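Short chain dehydrogenase (A0QTM2 homolog) (Mycobacterium thermoresistibile, PDB 3SC4) probably acts as an NAD(P)-dependent oxidoreductase of the short-chain dehydrogenase type. Local coordinates at residues 194-199 against 222-227. Numbering follows the deposited sequence.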
ATOM      1  N   LEU B 194      -9.267  -7.304  10.681  1.00 16.11           N
ATOM      2  CA  LEU B 194      -9.199  -8.104  11.906  1.00 16.06           C
ATOM      3  C   LEU B 194      -7.873  -8.803  11.974  1.00 15.89           C
ATOM      4  O   LEU B 194      -7.482  -9.474  10.998  1.00 16.17           O
ATOM      5  CB  LEU B 194     -10.340  -9.129  11.924  1.00 16.07           C
ATOM      6  CG  LEU B 194     -10.528 -10.007  13.158  1.00 16.09           C
ATOM      7  CD1 LEU B 194     -10.834  -9.127  14.362  1.00 13.02           C
ATOM      8  CD2 LEU B 194     -11.628 -11.116  12.948  1.00 15.12           C
ATOM      9  N   TRP B 195      -7.216  -8.690  13.132  1.00 16.00           N
ATOM     10  CA  TRP B 195      -5.829  -9.122  13.330  1.00 16.07           C
ATOM     11  C   TRP B 195      -5.644  -9.680  14.759  1.00 17.19           C
ATOM     12  O   TRP B 195      -6.197  -9.133  15.710  1.00 18.34           O
ATOM     13  CB  TRP B 195      -4.928  -7.903  13.125  1.00 15.63           C
ATOM     14  CG  TRP B 195      -3.445  -8.178  12.961  1.00 15.53           C
ATOM     15  CD1 TRP B 195      -2.456  -7.785  13.797  1.00 14.90           C
ATOM     16  CD2 TRP B 195      -2.803  -8.801  11.852  1.00 14.75           C
ATOM     17  NE1 TRP B 195      -1.248  -8.156  13.305  1.00 14.39           N
ATOM     18  CE2 TRP B 195      -1.430  -8.796  12.114  1.00 14.73           C
ATOM     19  CE3 TRP B 195      -3.266  -9.404  10.678  1.00 16.54           C
ATOM     20  CZ2 TRP B 195      -0.493  -9.365  11.242  1.00 14.86           C
ATOM     21  CZ3 TRP B 195      -2.344  -9.969   9.804  1.00 15.90           C
ATOM     22  CH2 TRP B 195      -0.966  -9.947  10.096  1.00 15.36           C
ATOM     23  N   PRO B 196      -4.868 -10.757  14.928  1.00 17.15           N
ATOM     24  CA  PRO B 196      -4.737 -11.356  16.239  1.00 17.51           C
ATOM     25  C   PRO B 196      -3.559 -10.769  17.012  1.00 17.94           C
ATOM     26  O   PRO B 196      -2.587 -10.335  16.421  1.00 18.18           O
ATOM     27  CB  PRO B 196      -4.468 -12.816  15.897  1.00 17.61           C
ATOM     28  CG  PRO B 196      -3.664 -12.748  14.661  1.00 17.21           C
ATOM     29  CD  PRO B 196      -4.098 -11.506  13.926  1.00 17.23           C
ATOM     30  N   ARG B 197      -3.623 -10.780  18.330  1.00 18.54           N
ATOM     31  CA  ARG B 197      -2.578 -10.150  19.125  1.00 18.91           C
ATOM     32  C   ARG B 197      -1.348 -11.016  19.273  1.00 18.86           C
ATOM     33  O   ARG B 197      -0.270 -10.500  19.570  1.00 19.43           O
ATOM     34  CB  ARG B 197      -3.077  -9.812  20.539  1.00 19.60           C
ATOM     35  CG  ARG B 197      -3.906  -8.589  20.613  1.00 19.47           C
ATOM     36  CD  ARG B 197      -4.169  -8.205  22.048  1.00 19.53           C
ATOM     37  NE  ARG B 197      -4.813  -6.902  22.125  1.00 20.35           N
ATOM     38  CZ  ARG B 197      -4.197  -5.746  22.368  1.00 20.85           C
ATOM     39  NH1 ARG B 197      -2.887  -5.674  22.567  1.00 23.19           N
ATOM     40  NH2 ARG B 197      -4.904  -4.634  22.414  1.00 21.53           N
ATOM     41  N   THR B 198      -1.511 -12.327  19.141  1.00 18.77           N
ATOM     42  CA  THR B 198      -0.398 -13.245  19.283  1.00 19.09           C
ATOM     43  C   THR B 198      -0.189 -13.951  17.964  1.00 19.12           C
ATOM     44  O   THR B 198      -1.023 -13.847  17.069  1.00 19.70           O
ATOM     45  CB  THR B 198      -0.708 -14.315  20.312  1.00 19.67           C
ATOM     46  OG1 THR B 198      -1.641 -15.248  19.742  1.00 17.74           O
ATOM     47  CG2 THR B 198      -1.276 -13.691  21.588  1.00 19.59           C
ATOM     48  N   THR B 199       0.897 -14.700  17.836  1.00 19.93           N
ATOM     49  CA  THR B 199       1.041 -15.589  16.690  1.00 20.45           C
ATOM     50  C   THR B 199       0.004 -16.673  16.869  1.00 20.96           C
ATOM     51  O   THR B 199      -0.308 -17.031  17.988  1.00 21.50           O
ATOM     52  CB  THR B 199       2.411 -16.253  16.630  1.00 20.65           C
ATOM     53  OG1 THR B 199       2.732 -16.796  17.923  1.00 22.79           O
ATOM     54  CG2 THR B 199       3.431 -15.238  16.266  1.00 21.34           C
ATOM     55  N   GLU B 222      -8.985 -20.672  16.395  1.00 23.14           N
ATOM     56  CA  GLU B 222     -10.291 -20.306  16.937  1.00 23.37           C
ATOM     57  C   GLU B 222     -10.340 -18.872  17.446  1.00 22.09           C
ATOM     58  O   GLU B 222     -11.367 -18.257  17.374  1.00 22.30           O
ATOM     59  CB  GLU B 222     -10.705 -21.278  18.052  1.00 24.69           C
ATOM     60  CG  GLU B 222     -11.277 -22.622  17.534  1.00 27.93           C
ATOM     61  CD  GLU B 222     -10.213 -23.707  17.210  1.00 31.31           C
ATOM     62  OE1 GLU B 222      -8.988 -23.439  17.216  1.00 31.23           O
ATOM     63  OE2 GLU B 222     -10.636 -24.856  16.949  1.00 35.97           O
ATOM     64  N   VAL B 223      -9.243 -18.327  17.950  1.00 20.98           N
ATOM     65  CA  VAL B 223      -9.266 -16.944  18.381  1.00 20.57           C
ATOM     66  C   VAL B 223      -9.664 -16.027  17.227  1.00 19.91           C
ATOM     67  O   VAL B 223     -10.395 -15.076  17.441  1.00 20.14           O
ATOM     68  CB  VAL B 223      -7.927 -16.480  19.016  1.00 20.70           C
ATOM     69  CG1 VAL B 223      -6.875 -16.138  17.947  1.00 19.51           C
ATOM     70  CG2 VAL B 223      -8.168 -15.302  19.911  1.00 18.18           C
ATOM     71  N   TYR B 224      -9.239 -16.357  16.010  1.00 19.33           N
ATOM     72  CA  TYR B 224      -9.586 -15.605  14.803  1.00 19.02           C
ATOM     73  C   TYR B 224     -11.008 -15.926  14.327  1.00 19.79           C
ATOM     74  O   TYR B 224     -11.775 -15.026  13.966  1.00 20.06           O
ATOM     75  CB  TYR B 224      -8.601 -15.948  13.677  1.00 19.14           C
ATOM     76  CG  TYR B 224      -7.935 -14.788  12.956  1.00 18.13           C
ATOM     77  CD1 TYR B 224      -8.657 -13.685  12.533  1.00 17.04           C
ATOM     78  CD2 TYR B 224      -6.572 -14.848  12.623  1.00 20.06           C
ATOM     79  CE1 TYR B 224      -8.050 -12.640  11.858  1.00 16.90           C
ATOM     80  CE2 TYR B 224      -5.953 -13.804  11.946  1.00 18.95           C
ATOM     81  CZ  TYR B 224      -6.701 -12.705  11.568  1.00 18.53           C
ATOM     82  OH  TYR B 224      -6.088 -11.675  10.901  1.00 18.11           O
ATOM     83  N   ALA B 225     -11.352 -17.214  14.296  1.00 20.46           N
ATOM     84  CA  ALA B 225     -12.707 -17.659  13.893  1.00 21.08           C
ATOM     85  C   ALA B 225     -13.805 -17.048  14.776  1.00 21.61           C
ATOM     86  O   ALA B 225     -14.756 -16.459  14.276  1.00 22.35           O
ATOM     87  CB  ALA B 225     -12.806 -19.180  13.899  1.00 20.54           C
ATOM     88  N   ASP B 226     -13.666 -17.178  16.089  1.00 22.05           N
ATOM     89  CA  ASP B 226     -14.639 -16.597  17.027  1.00 22.58           C
ATOM     90  C   ASP B 226     -14.701 -15.072  16.913  1.00 22.24           C
ATOM     91  O   ASP B 226     -15.791 -14.506  16.936  1.00 22.93           O
ATOM     92  CB  ASP B 226     -14.342 -17.002  18.475  1.00 22.89           C
ATOM     93  CG  ASP B 226     -14.707 -18.453  18.776  1.00 24.12           C
ATOM     94  OD1 ASP B 226     -15.310 -19.121  17.915  1.00 23.33           O
ATOM     95  OD2 ASP B 226     -14.397 -18.924  19.897  1.00 25.54           O
ATOM     96  N   ALA B 227     -13.559 -14.401  16.762  1.00 21.48           N
ATOM     97  CA  ALA B 227     -13.592 -12.929  16.626  1.00 21.22           C
ATOM     98  C   ALA B 227     -14.313 -12.550  15.314  1.00 21.45           C
ATOM     99  O   ALA B 227     -15.182 -11.679  15.306  1.00 21.83           O
ATOM    100  CB  ALA B 227     -12.185 -12.295  16.708  1.00 19.65           C
TER
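The chain leaving strand 190-195 passes the first turns of helix 222-232 closest at Pro196 and Tyr224, whose CA atoms lie 6.6 Å apart. Tyr224 bridges the gap. Its ring reaches across to the strand end, and OH donates a hydrogen bond to Leu194 O (2.6 Å). The hydroxyl approaches at a C=O...OH angle of 131°, tilted 26° from the carbonyl plane; Leu194 O itself sits near the plane of the phenol ring, at its edge. Leu194 and Pro196 meet the ring at its CE1 and CE2 atoms, both displaced to the same side of its plane: Leu194 CG lies 3.8 Å from Tyr224 CE1, while Pro196 CD comes obliquely to Tyr224 CE2 at 3.6 Å. In the Rossmann-type fold of short-chain dehydrogenases, with its parallel sheet in the order 3-2-1-4-5-6-7, this contact joins the C-terminal end of the sixth strand to the helix that precedes the seventh, 242-244; in such folds the C-terminal strand ends generally face the cofactor and substrate side. Leu194 has CG anti to the backbone N (chi1 -176°), and its CD2 extends past the tyrosine to Ala227 CB, 4.0 Å away, one helical turn on. The Tyr224 hydroxyl also lies obliquely against the Trp195 indole, with OH 3.6 Å from Trp195 CE3. Pro196 CD sits over the rim of one face of this indole, whose NE1 is hydrogen-bonded to Leu272 O. Ile21 of helix 20-30 and Cys245 of helix 245-252 also touch the Tyr224 side chain.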